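Long-range contacts in hypothetical protein lpg0944 (Legionella pneumophila subsp. pneumophila str. Philadelphia 1, PDB 4RXV), which is of unknown function but is probably a papain-like (clan CA) peptidase of the RavJ family, this chain being its N-terminal part: residues 23-34 against 172-180; 63-71 against 99-107. All coordinates share one frame; numbering follows the deposited sequence. Where two conformers were deposited one is given.

Interaction 1. Residues 23-34 against 172-180; sequences VADIGNFPHCLA and PWAVGMGHP
Trp-173 and Met-177 pack against Val-23, Phe-29 and Cys-32 where helix 172-176 ends in a Schellman motif: His-179 N bonds Ala-174 O, Gly-178 N bonds Val-175 O, and Gly-178, with positive phi, is the C-prime residue. The case illustrates how a helix end can hold a loop by side chains and backbone together.

The tightly packed part centres on Trp-173. With CG anti to the backbone N (chi1 -174°), its indole reaches across to 23-34, and NE1 donates to Asp-25 OD1 over 3.0 Å, nearly straight at 167°. The acceptor lies in the ring plane and is met on its syn side, the carboxylate being turned 72° against the indole; OD2 receives Cys-102 N, so both oxygens are engaged. Farther along, the CZ2-CH2 edge of the indole points at the face of Phe-29 in a T-shaped pair, centroids 5.1 Å apart, while Cys-32 places CB against CH2 and its sulfur at the ring edge. Met-177, bent at chi2 and chi3, lays CG over a face of that indole. Its SD touches Val-23 CG1 and Ile-26 CG1, and its CE comes within 3.3 Å of Phe-29 O. At the side-chain-free CA of Gly-176, Val-23 CG2 packs at 3.7 Å.

The partly exposed side relies more on polar bonds and one methyl. Ala-34 N donates to Met-177 O over 2.8 Å, and Ala-34 CB sits 3.7 Å from the His-179 ring centroid, squarely over its face. ND1 is hydrogen-bonded to Gln-183 OE1, which helps fix the imidazole's rotation, and Tyr-194 meets this ring edge-to-face while its OH bonds Cys-32 O. A water donates to His-31 O and accepts only a weak bond from NE2, whose stronger partner is Cys-32 O, 2.9 Å away in the ring plane but approached from above the carbonyl plane.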
ATOM      1  N   VAL A  23       6.317   1.106 -11.036  1.00 10.16           N
ATOM      2  CA  VAL A  23       7.030   0.941  -9.780  1.00  9.97           C
ATOM      3  C   VAL A  23       8.423   1.543 -10.034  1.00  9.48           C
ATOM      4  O   VAL A  23       9.293   0.922 -10.667  1.00 10.49           O
ATOM      5  CB  VAL A  23       7.110  -0.529  -9.340  1.00 10.18           C
ATOM      6  CG1 VAL A  23       7.855  -0.649  -8.050  1.00 10.38           C
ATOM      7  CG2 VAL A  23       5.715  -1.101  -9.187  1.00 12.95           C
ATOM      8  N   ALA A  24       8.629   2.772  -9.561  1.00  9.58           N
ATOM      9  CA  ALA A  24       9.783   3.570  -9.987  1.00 10.79           C
ATOM     10  C   ALA A  24      11.123   3.045  -9.488  1.00 11.62           C
ATOM     11  O   ALA A  24      12.164   3.382 -10.056  1.00 12.81           O
ATOM     12  CB  ALA A  24       9.581   5.027  -9.566  1.00 12.93           C
ATOM     13  N   ASP A  25      11.095   2.200  -8.459  1.00 10.62           N
ATOM     14  CA  ASP A  25      12.308   1.645  -7.871  1.00 10.76           C
ATOM     15  C   ASP A  25      12.454   0.149  -8.165  1.00 10.82           C
ATOM     16  O   ASP A  25      13.222  -0.524  -7.491  1.00 10.54           O
ATOM     17  CB  ASP A  25      12.374   1.907  -6.363  1.00 10.87           C
ATOM     18  CG  ASP A  25      11.177   1.370  -5.611  1.00 10.34           C
ATOM     19  OD1 ASP A  25      10.240   0.812  -6.229  1.00 10.81           O
ATOM     20  OD2 ASP A  25      11.168   1.557  -4.377  1.00 11.72           O
ATOM     21  N   ILE A  26      11.738  -0.357  -9.165  1.00 10.71           N
ATOM     22  CA  ILE A  26      11.767  -1.782  -9.469  1.00 11.03           C
ATOM     23  C   ILE A  26      13.194  -2.276  -9.697  1.00 11.88           C
ATOM     24  O   ILE A  26      13.542  -3.378  -9.301  1.00 12.06           O
ATOM     25  CB  ILE A  26      10.828  -2.090 -10.665  1.00 11.25           C
ATOM     26  CG1 ILE A  26      10.707  -3.589 -10.915  1.00 12.56           C
ATOM     27  CG2 ILE A  26      11.256  -1.349 -11.924  1.00 11.85           C
ATOM     28  CD1 ILE A  26       9.434  -3.952 -11.628  1.00 13.89           C
ATOM     29  N   GLY A  27      14.030  -1.454 -10.327  1.00 10.85           N
ATOM     30  CA  GLY A  27      15.406  -1.833 -10.627  1.00 11.28           C
ATOM     31  C   GLY A  27      16.295  -1.947  -9.403  1.00 10.93           C
ATOM     32  O   GLY A  27      17.357  -2.546  -9.466  1.00 12.04           O
ATOM     33  N   ASN A  28      15.889  -1.328  -8.299  0.58 10.86           N
ATOM     34  CA  ASN A  28      16.669  -1.384  -7.066  0.58 11.33           C
ATOM     35  C   ASN A  28      16.389  -2.643  -6.248  0.58 10.27           C
ATOM     36  O   ASN A  28      17.137  -2.965  -5.322  0.58 11.10           O
ATOM     37  CB  ASN A  28      16.362  -0.173  -6.185  0.58 13.23           C
ATOM     38  CG  ASN A  28      16.916   1.117  -6.742  0.58 17.21           C
ATOM     39  OD1 ASN A  28      17.022   1.301  -7.956  0.58 15.82           O
ATOM     40  ND2 ASN A  28      17.268   2.030  -5.849  0.58 23.03           N
ATOM     41  N   PHE A  29      15.323  -3.357  -6.591  1.00  9.52           N
ATOM     42  CA  PHE A  29      14.893  -4.504  -5.782  1.00  9.32           C
ATOM     43  C   PHE A  29      14.604  -5.760  -6.619  1.00  9.45           C
ATOM     44  O   PHE A  29      13.516  -6.338  -6.549  1.00  9.98           O
ATOM     45  CB  PHE A  29      13.644  -4.127  -4.989  1.00  9.64           C
ATOM     46  CG  PHE A  29      13.842  -3.031  -3.965  1.00  9.50           C
ATOM     47  CD1 PHE A  29      14.215  -3.344  -2.669  1.00 10.21           C
ATOM     48  CD2 PHE A  29      13.602  -1.704  -4.291  1.00  9.98           C
ATOM     49  CE1 PHE A  29      14.362  -2.354  -1.713  1.00 11.74           C
ATOM     50  CE2 PHE A  29      13.748  -0.712  -3.343  1.00 11.00           C
ATOM     51  CZ  PHE A  29      14.129  -1.038  -2.050  1.00 11.19           C
ATOM     52  N   PRO A  30      15.576  -6.226  -7.415  1.00  9.81           N
ATOM     53  CA  PRO A  30      15.332  -7.426  -8.225  1.00  9.68           C
ATOM     54  C   PRO A  30      14.965  -8.638  -7.357  1.00  9.55           C
ATOM     55  O   PRO A  30      14.262  -9.551  -7.800  1.00 10.54           O
ATOM     56  CB  PRO A  30      16.674  -7.621  -8.952  1.00 10.87           C
ATOM     57  CG  PRO A  30      17.690  -6.958  -8.079  1.00 10.94           C
ATOM     58  CD  PRO A  30      16.966  -5.750  -7.534  1.00 10.41           C
ATOM     59  N   HIS A  31      15.489  -8.671  -6.144  1.00  9.64           N
ATOM     60  CA  HIS A  31      15.222  -9.762  -5.208  1.00  9.94           C
ATOM     61  C   HIS A  31      13.795  -9.770  -4.658  1.00 10.08           C
ATOM     62  O   HIS A  31      13.377 -10.767  -4.045  1.00 11.23           O
ATOM     63  CB  HIS A  31      16.216  -9.727  -4.057  1.00 10.70           C
ATOM     64  CG  HIS A  31      16.345  -8.387  -3.411  1.00 10.38           C
ATOM     65  ND1 HIS A  31      16.879  -7.292  -4.061  1.00 11.22           N
ATOM     66  CD2 HIS A  31      16.067  -7.987  -2.146  1.00 11.72           C
ATOM     67  CE1 HIS A  31      16.862  -6.265  -3.227  1.00 11.07           C
ATOM     68  NE2 HIS A  31      16.401  -6.668  -2.058  1.00 11.95           N
ATOM     69  N   CYS A  32      13.059  -8.684  -4.887  1.00  8.83           N
ATOM     70  CA  CYS A  32      11.666  -8.572  -4.492  1.00  8.85           C
ATOM     71  C   CYS A  32      10.715  -8.736  -5.665  1.00  9.10           C
ATOM     72  O   CYS A  32       9.491  -8.674  -5.458  1.00  9.25           O
ATOM     73  CB  CYS A  32      11.422  -7.209  -3.830  1.00  9.11           C
ATOM     74  SG  CYS A  32      12.262  -6.999  -2.253  1.00 10.46           S
ATOM     75  N   LEU A  33      11.255  -8.928  -6.869  1.00  9.05           N
ATOM     76  CA  LEU A  33      10.464  -8.994  -8.080  1.00 10.61           C
ATOM     77  C   LEU A  33      10.059 -10.438  -8.345  1.00 11.25           C
ATOM     78  O   LEU A  33      10.921 -11.305  -8.525  1.00 12.41           O
ATOM     79  CB  LEU A  33      11.312  -8.482  -9.242  1.00 12.06           C
ATOM     80  CG  LEU A  33      10.651  -8.392 -10.604  1.00 14.58           C
ATOM     81  CD1 LEU A  33       9.480  -7.455 -10.608  1.00 14.33           C
ATOM     82  CD2 LEU A  33      11.681  -7.909 -11.606  1.00 18.64           C
ATOM     83  N   ALA A  34       8.761 -10.700  -8.409  1.00 10.96           N
ATOM     84  CA  ALA A  34       8.253 -12.028  -8.693  1.00 12.34           C
ATOM     85  C   ALA A  34       8.412 -12.361 -10.177  1.00 13.65           C
ATOM     86  O   ALA A  34       8.186 -11.532 -11.055  1.00 18.27           O
ATOM     87  CB  ALA A  34       6.802 -12.136  -8.290  1.00 11.88           C
ATOM     88  N   PRO A 172       0.666  -3.037  -1.432  1.00  6.48           N
ATOM     89  CA  PRO A 172       0.470  -2.849  -2.869  1.00  6.85           C
ATOM     90  C   PRO A 172       1.771  -2.881  -3.677  1.00  6.71           C
ATOM     91  O   PRO A 172       1.770  -3.323  -4.825  1.00  7.60           O
ATOM     92  CB  PRO A 172      -0.202  -1.481  -2.960  1.00  7.60           C
ATOM     93  CG  PRO A 172       0.152  -0.786  -1.674  1.00  7.54           C
ATOM     94  CD  PRO A 172       0.168  -1.887  -0.649  1.00  7.06           C
ATOM     95  N   TRP A 173       2.886  -2.440  -3.091  1.00  6.54           N
ATOM     96  CA  TRP A 173       4.171  -2.538  -3.779  1.00  7.14           C
ATOM     97  C   TRP A 173       4.511  -3.972  -4.145  1.00  7.14           C
ATOM     98  O   TRP A 173       5.004  -4.217  -5.250  1.00  7.78           O
ATOM     99  CB  TRP A 173       5.267  -1.885  -2.949  1.00  7.32           C
ATOM    100  CG  TRP A 173       6.613  -1.792  -3.594  1.00  7.70           C
ATOM    101  CD1 TRP A 173       7.052  -0.838  -4.477  1.00  8.15           C
ATOM    102  CD2 TRP A 173       7.732  -2.639  -3.341  1.00  8.12           C
ATOM    103  NE1 TRP A 173       8.379  -1.044  -4.766  1.00  8.51           N
ATOM    104  CE2 TRP A 173       8.818  -2.144  -4.084  1.00  8.49           C
ATOM    105  CE3 TRP A 173       7.927  -3.750  -2.533  1.00  8.88           C
ATOM    106  CZ2 TRP A 173      10.099  -2.743  -4.056  1.00  9.30           C
ATOM    107  CZ3 TRP A 173       9.195  -4.356  -2.503  1.00  9.08           C
ATOM    108  CH2 TRP A 173      10.260  -3.839  -3.259  1.00  9.12           C
ATOM    109  N   ALA A 174       4.218  -4.926  -3.255  1.00  7.34           N
ATOM    110  CA  ALA A 174       4.467  -6.327  -3.586  1.00  7.75           C
ATOM    111  C   ALA A 174       3.699  -6.721  -4.851  1.00  7.13           C
ATOM    112  O   ALA A 174       4.188  -7.525  -5.641  1.00  8.00           O
ATOM    113  CB  ALA A 174       4.068  -7.233  -2.442  1.00  8.19           C
ATOM    114  N   VAL A 175       2.477  -6.201  -5.023  1.00  7.72           N
ATOM    115  CA  VAL A 175       1.655  -6.501  -6.197  1.00  7.54           C
ATOM    116  C   VAL A 175       2.221  -5.802  -7.444  1.00  7.36           C
ATOM    117  O   VAL A 175       2.293  -6.392  -8.523  1.00  8.43           O
ATOM    118  CB  VAL A 175       0.195  -6.122  -5.933  1.00  7.84           C
ATOM    119  CG1 VAL A 175      -0.688  -6.443  -7.154  1.00  8.12           C
ATOM    120  CG2 VAL A 175      -0.319  -6.896  -4.727  1.00  9.19           C
ATOM    121  N   GLY A 176       2.670  -4.561  -7.288  1.00  7.79           N
ATOM    122  CA  GLY A 176       3.413  -3.882  -8.342  1.00  8.42           C
ATOM    123  C   GLY A 176       4.646  -4.648  -8.785  1.00  8.12           C
ATOM    124  O   GLY A 176       5.009  -4.664  -9.969  1.00  9.93           O
ATOM    125  N   MET A 177       5.271  -5.337  -7.844  1.00  8.42           N
ATOM    126  CA  MET A 177       6.470  -6.152  -8.030  1.00  8.35           C
ATOM    127  C   MET A 177       6.128  -7.593  -8.440  1.00  8.69           C
ATOM    128  O   MET A 177       7.018  -8.447  -8.448  1.00 10.69           O
ATOM    129  CB  MET A 177       7.326  -6.143  -6.769  1.00  8.48           C
ATOM    130  CG  MET A 177       7.903  -4.758  -6.443  1.00  8.57           C
ATOM    131  SD  MET A 177       9.132  -4.190  -7.645  1.00  9.43           S
ATOM    132  CE  MET A 177      10.537  -5.193  -7.178  1.00 10.13           C
ATOM    133  N   GLY A 178       4.890  -7.841  -8.851  1.00  8.29           N
ATOM    134  CA  GLY A 178       4.536  -9.083  -9.500  1.00  9.07           C
ATOM    135  C   GLY A 178       3.948 -10.159  -8.614  1.00  8.76           C
ATOM    136  O   GLY A 178       3.556 -11.193  -9.141  1.00  9.84           O
ATOM    137  N   HIS A 179       3.849  -9.934  -7.310  1.00  8.48           N
ATOM    138  CA  HIS A 179       3.279 -10.932  -6.417  1.00  8.75           C
ATOM    139  C   HIS A 179       1.757 -10.902  -6.484  1.00  9.39           C
ATOM    140  O   HIS A 179       1.162  -9.854  -6.681  1.00  9.16           O
ATOM    141  CB  HIS A 179       3.778 -10.715  -4.991  1.00  9.46           C
ATOM    142  CG  HIS A 179       5.258 -10.885  -4.874  1.00  9.97           C
ATOM    143  ND1 HIS A 179       5.841 -12.092  -4.577  1.00 11.89           N
ATOM    144  CD2 HIS A 179       6.276 -10.010  -5.063  1.00 10.63           C
ATOM    145  CE1 HIS A 179       7.155 -11.954  -4.572  1.00 11.22           C
ATOM    146  NE2 HIS A 179       7.449 -10.705  -4.894  1.00 11.70           N
ATOM    147  N   PRO A 180       1.113 -12.058  -6.328  1.00  9.30           N
ATOM    148  CA  PRO A 180      -0.345 -12.085  -6.409  1.00  9.85           C
ATOM    149  C   PRO A 180      -1.032 -11.510  -5.169  1.00  9.18           C
ATOM    150  O   PRO A 180      -0.426 -11.397  -4.097  1.00  9.21           O
ATOM    151  CB  PRO A 180      -0.653 -13.581  -6.514  1.00 11.88           C
ATOM    152  CG  PRO A 180       0.498 -14.233  -5.796  1.00 12.06           C
ATOM    153  CD  PRO A 180       1.696 -13.391  -6.110  1.00 10.44           C
TER
HETATM  154  O   HOH W   1      10.362 -11.697  -4.419  1.00 18.14           O

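Interaction 2. Residues 63-71 against 99-107; sequences WGAPQLLTP and VSECSNFAY
Tyr-107 and Leu-69 make the direct hydrogen bond: the phenol OH donates to Leu-69 O over 2.5 Å, tilted 22° from the carbonyl plane. Three waters supply further polar links between the segments. One donates to both Trp-63 O and Glu-101 OE1; a second donates to Gln-67 O and weakly accepts from Asn-104 ND2; the third accepts from Leu-69 N and donates to Asn-104 OD1. Water thus links both amide atoms of Asn-104 to 63-71.

Within 99-107, Glu-101 folds back in the turn that leads from strand 95-100 into helix 105-114. Its CG lies between the backbone N and the carbonyl carbon (chi1 42°), and with a second bend at chi2 the carboxylate returns to the backbone. There OE1 accepts Asn-104 N at 3.0 Å and OE2 accepts Ser-103 N at 2.9 Å, so a side chain helps to hold the strand-to-helix connection, beside the backbone bond from Phe-105 N to Glu-101 O.

Van der Waals contacts run along the same line. Pro-66 CG meets the Glu-101 carboxylate carbon CD at 3.5 Å, and Trp-63 CB packs on Val-99 CB at 3.9 Å. Leu-69 CD2 slides past Tyr-107 to touch CE2 at 3.7 Å. Pro-71 CD lies over one face of the tyrosine ring in a CH-pi contact, 3.9 Å from its centroid, while Asn-104 CA lies over the opposite face.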
ATOM      1  N   TRP A  63       6.560  11.657  -7.537  1.00 12.84           N
ATOM      2  CA  TRP A  63       6.090  10.307  -7.192  1.00 12.94           C
ATOM      3  C   TRP A  63       7.236   9.299  -7.346  1.00 13.75           C
ATOM      4  O   TRP A  63       7.358   8.343  -6.584  1.00 15.18           O
ATOM      5  CB  TRP A  63       4.930   9.910  -8.089  1.00 13.91           C
ATOM      6  CG  TRP A  63       3.678  10.660  -7.855  1.00 13.45           C
ATOM      7  CD1 TRP A  63       3.354  11.414  -6.765  1.00 14.16           C
ATOM      8  CD2 TRP A  63       2.546  10.711  -8.726  1.00 13.89           C
ATOM      9  NE1 TRP A  63       2.076  11.912  -6.887  1.00 14.54           N
ATOM     10  CE2 TRP A  63       1.565  11.507  -8.090  1.00 14.27           C
ATOM     11  CE3 TRP A  63       2.260  10.152  -9.979  1.00 15.30           C
ATOM     12  CZ2 TRP A  63       0.322  11.748  -8.659  1.00 15.33           C
ATOM     13  CZ3 TRP A  63       1.028  10.402 -10.548  1.00 16.50           C
ATOM     14  CH2 TRP A  63       0.071  11.188  -9.882  1.00 15.77           C
ATOM     15  N   GLY A  64       8.064   9.475  -8.371  1.00 14.76           N
ATOM     16  CA  GLY A  64       9.174   8.558  -8.604  1.00 15.73           C
ATOM     17  C   GLY A  64      10.400   8.703  -7.715  1.00 17.71           C
ATOM     18  O   GLY A  64      11.259   7.806  -7.667  1.00 19.13           O
ATOM     19  N   ALA A  65      10.511   9.835  -7.024  1.00 17.04           N
ATOM     20  CA  ALA A  65      11.677  10.132  -6.170  1.00 16.36           C
ATOM     21  C   ALA A  65      11.183  10.880  -4.936  1.00 15.81           C
ATOM     22  O   ALA A  65      11.369  12.087  -4.799  1.00 16.18           O
ATOM     23  CB  ALA A  65      12.744  10.945  -6.938  1.00 20.28           C
ATOM     24  N   PRO A  66      10.515  10.157  -4.030  1.00 15.84           N
ATOM     25  CA  PRO A  66       9.836  10.830  -2.925  1.00 15.75           C
ATOM     26  C   PRO A  66      10.764  11.377  -1.861  1.00 14.91           C
ATOM     27  O   PRO A  66      11.713  10.707  -1.443  1.00 17.99           O
ATOM     28  CB  PRO A  66       8.988   9.719  -2.303  1.00 17.12           C
ATOM     29  CG  PRO A  66       9.697   8.473  -2.678  1.00 17.82           C
ATOM     30  CD  PRO A  66      10.183   8.727  -4.073  1.00 16.29           C
ATOM     31  N   GLN A  67      10.452  12.582  -1.402  1.00 15.21           N
ATOM     32  CA  GLN A  67      10.933  13.100  -0.129  1.00 17.15           C
ATOM     33  C   GLN A  67      10.251  12.315   1.005  1.00 14.30           C
ATOM     34  O   GLN A  67       9.149  11.806   0.842  1.00 16.69           O
ATOM     35  CB  GLN A  67      10.582  14.580  -0.081  1.00 17.59           C
ATOM     36  CG  GLN A  67      10.912  15.322   1.213  1.00 18.77           C
ATOM     37  CD  GLN A  67      10.160  16.655   1.343  1.00 21.14           C
ATOM     38  OE1 GLN A  67       8.922  16.692   1.346  1.00 20.81           O
ATOM     39  NE2 GLN A  67      10.905  17.752   1.473  1.00 23.87           N
ATOM     40  N   LEU A  68      10.924  12.178   2.142  1.00 15.53           N
ATOM     41  CA  LEU A  68      10.287  11.539   3.291  1.00 15.68           C
ATOM     42  C   LEU A  68       8.880  12.095   3.516  1.00 15.84           C
ATOM     43  O   LEU A  68       8.685  13.308   3.595  1.00 16.59           O
ATOM     44  CB  LEU A  68      11.121  11.746   4.553  1.00 17.41           C
ATOM     45  CG  LEU A  68      10.590  11.142   5.857  1.00 19.64           C
ATOM     46  CD1 LEU A  68      10.499   9.622   5.742  1.00 19.56           C
ATOM     47  CD2 LEU A  68      11.480  11.533   7.017  1.00 22.77           C
ATOM     48  N   LEU A  69       7.911  11.193   3.586  1.00 15.15           N
ATOM     49  CA  LEU A  69       6.518  11.557   3.805  1.00 15.23           C
ATOM     50  C   LEU A  69       5.981  10.675   4.900  1.00 15.33           C
ATOM     51  O   LEU A  69       6.098   9.447   4.809  1.00 16.09           O
ATOM     52  CB  LEU A  69       5.724  11.336   2.530  1.00 15.18           C
ATOM     53  CG  LEU A  69       4.233  11.572   2.652  1.00 15.85           C
ATOM     54  CD1 LEU A  69       3.960  13.020   3.008  1.00 17.41           C
ATOM     55  CD2 LEU A  69       3.557  11.144   1.349  1.00 16.44           C
ATOM     56  N   THR A  70       5.380  11.309   5.901  1.00 16.66           N
ATOM     57  CA  THR A  70       4.890  10.623   7.079  1.00 20.61           C
ATOM     58  C   THR A  70       3.492  11.142   7.393  1.00 19.44           C
ATOM     59  O   THR A  70       3.321  12.042   8.227  1.00 20.82           O
ATOM     60  CB  THR A  70       5.814  10.883   8.264  1.00 27.21           C
ATOM     61  OG1 THR A  70       5.848  12.291   8.557  1.00 35.68           O
ATOM     62  CG2 THR A  70       7.231  10.403   7.941  1.00 23.72           C
ATOM     63  N   PRO A  71       2.484  10.594   6.709  1.00 16.44           N
ATOM     64  CA  PRO A  71       1.157  11.153   6.958  1.00 13.52           C
ATOM     65  C   PRO A  71       0.655  10.737   8.337  1.00 14.11           C
ATOM     66  O   PRO A  71       0.852   9.614   8.793  1.00 15.35           O
ATOM     67  CB  PRO A  71       0.301  10.548   5.831  1.00 11.91           C
ATOM     68  CG  PRO A  71       1.302  10.027   4.811  1.00 13.46           C
ATOM     69  CD  PRO A  71       2.459   9.588   5.633  1.00 13.99           C
ATOM     70  N   VAL A  99       2.161   6.038 -10.511  1.00  8.69           N
ATOM     71  CA  VAL A  99       3.526   5.765 -10.093  1.00  8.66           C
ATOM     72  C   VAL A  99       3.631   5.669  -8.590  1.00  8.24           C
ATOM     73  O   VAL A  99       3.105   6.503  -7.880  1.00  9.17           O
ATOM     74  CB  VAL A  99       4.483   6.894 -10.548  1.00 10.33           C
ATOM     75  CG1 VAL A  99       5.935   6.542 -10.190  1.00 11.60           C
ATOM     76  CG2 VAL A  99       4.348   7.196 -12.017  1.00 11.86           C
ATOM     77  N   SER A 100       4.400   4.691  -8.115  1.00  8.43           N
ATOM     78  CA  SER A 100       4.776   4.641  -6.704  1.00  8.75           C
ATOM     79  C   SER A 100       6.072   3.838  -6.531  1.00  9.46           C
ATOM     80  O   SER A 100       6.739   3.488  -7.516  1.00 10.00           O
ATOM     81  CB  SER A 100       3.631   4.108  -5.846  1.00  9.24           C
ATOM     82  OG  SER A 100       3.832   4.404  -4.493  1.00 10.18           O
ATOM     83  N   GLU A 101       6.449   3.577  -5.281  1.00  9.54           N
ATOM     84  CA  GLU A 101       7.720   2.944  -4.973  1.00  9.58           C
ATOM     85  C   GLU A 101       7.652   2.357  -3.550  1.00  8.90           C
ATOM     86  O   GLU A 101       6.607   2.417  -2.878  1.00  9.34           O
ATOM     87  CB  GLU A 101       8.896   3.922  -5.184  1.00 10.33           C
ATOM     88  CG  GLU A 101       8.636   5.334  -4.684  1.00 11.32           C
ATOM     89  CD  GLU A 101       8.324   5.340  -3.225  1.00 12.51           C
ATOM     90  OE1 GLU A 101       7.213   5.754  -2.842  1.00 14.48           O
ATOM     91  OE2 GLU A 101       9.196   4.898  -2.447  1.00 14.33           O
ATOM     92  N   CYS A 102       8.750   1.763  -3.102  1.00  9.38           N
ATOM     93  CA  CYS A 102       8.768   0.895  -1.926  1.00  9.67           C
ATOM     94  C   CYS A 102       8.331   1.575  -0.637  1.00  9.70           C
ATOM     95  O   CYS A 102       7.766   0.932   0.249  1.00  9.92           O
ATOM     96  CB  CYS A 102      10.190   0.337  -1.758  1.00 10.26           C
ATOM     97  SG  CYS A 102      10.410  -1.027  -0.632  1.00 10.51           S
ATOM     98  N   SER A 103       8.639   2.858  -0.516  0.78  9.81           N
ATOM     99  CA  SER A 103       8.290   3.600   0.683  0.78 10.65           C
ATOM    100  C   SER A 103       6.815   3.977   0.756  0.78 10.74           C
ATOM    101  O   SER A 103       6.141   3.601   1.696  0.78 13.19           O
ATOM    102  CB  SER A 103       9.170   4.844   0.797  0.78 13.48           C
ATOM    103  OG  SER A 103      10.482   4.454   1.122  0.78 15.22           O
ATOM    104  N   ASN A 104       6.310   4.711  -0.221  1.00  8.94           N
ATOM    105  CA  ASN A 104       5.008   5.378  -0.068  1.00  9.67           C
ATOM    106  C   ASN A 104       3.846   4.591  -0.614  1.00  8.29           C
ATOM    107  O   ASN A 104       2.716   4.975  -0.342  1.00  8.87           O
ATOM    108  CB  ASN A 104       5.001   6.771  -0.719  1.00 11.28           C
ATOM    109  CG  ASN A 104       5.915   7.766  -0.027  1.00 13.09           C
ATOM    110  OD1 ASN A 104       6.518   7.466   1.018  1.00 13.74           O
ATOM    111  ND2 ASN A 104       5.992   8.973  -0.581  1.00 15.27           N
ATOM    112  N   PHE A 105       4.057   3.514  -1.374  1.00  7.63           N
ATOM    113  CA  PHE A 105       2.930   2.867  -2.025  1.00  7.47           C
ATOM    114  C   PHE A 105       1.854   2.436  -1.010  1.00  6.92           C
ATOM    115  O   PHE A 105       0.658   2.562  -1.277  1.00  7.46           O
ATOM    116  CB  PHE A 105       3.450   1.672  -2.819  1.00  7.71           C
ATOM    117  CG  PHE A 105       2.630   1.278  -4.057  1.00  7.52           C
ATOM    118  CD1 PHE A 105       1.329   1.674  -4.267  1.00  7.79           C
ATOM    119  CD2 PHE A 105       3.225   0.479  -5.007  1.00  8.52           C
ATOM    120  CE1 PHE A 105       0.639   1.268  -5.411  1.00  8.59           C
ATOM    121  CE2 PHE A 105       2.542   0.043  -6.128  1.00  8.63           C
ATOM    122  CZ  PHE A 105       1.248   0.433  -6.325  1.00  8.58           C
ATOM    123  N   ALA A 106       2.273   1.924   0.143  1.00  6.94           N
ATOM    124  CA  ALA A 106       1.354   1.448   1.162  1.00  7.74           C
ATOM    125  C   ALA A 106       0.336   2.516   1.567  1.00  6.81           C
ATOM    126  O   ALA A 106      -0.756   2.171   2.004  1.00  7.51           O
ATOM    127  CB  ALA A 106       2.106   0.950   2.365  1.00  8.43           C
ATOM    128  N   TYR A 107       0.673   3.793   1.433  1.00  7.19           N
ATOM    129  CA  TYR A 107      -0.210   4.870   1.821  1.00  7.19           C
ATOM    130  C   TYR A 107      -1.485   4.835   0.975  1.00  6.67           C
ATOM    131  O   TYR A 107      -2.540   5.223   1.458  1.00  7.65           O
ATOM    132  CB  TYR A 107       0.483   6.207   1.659  1.00  7.69           C
ATOM    133  CG  TYR A 107       1.760   6.415   2.459  1.00  7.54           C
ATOM    134  CD1 TYR A 107       2.197   5.545   3.443  1.00  8.00           C
ATOM    135  CD2 TYR A 107       2.563   7.506   2.171  1.00  9.18           C
ATOM    136  CE1 TYR A 107       3.374   5.768   4.132  1.00  9.84           C
ATOM    137  CE2 TYR A 107       3.734   7.732   2.858  1.00  9.92           C
ATOM    138  CZ  TYR A 107       4.133   6.848   3.822  1.00 10.60           C
ATOM    139  OH  TYR A 107       5.300   7.057   4.527  1.00 14.65           O
TER
HETATM  140  O   HOH W   2       5.826   7.509  -4.447  1.00 14.85           O
HETATM  141  O   HOH W   3       6.936  11.948  -0.865  1.00 15.86           O
HETATM  142  O   HOH W   4       8.495   8.524   2.677  1.00 17.81           O

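How the interactions relate
The centres of the two interactions lie about 14 Å apart, both within the RavJ peptidase domain. Along the chain the order is 23-34, 63-71, 99-107, 172-180, so interaction 2 falls wholly between the two segments of interaction 1. They touch directly: besides the bond between Asp-25 and Cys-102, Ala-24 N bonds Ser-100 O at 2.9 Å, just past the parallel pairing of strands 22-23 and 95-100. Cys-102 also packs on Trp-173, and its carbonyl bonds His-139. A cysteine shortly before a helix, here 105-114, is consistent with the nucleophile position of papain-like clan CA peptidases, so both contacts may border the active-site region.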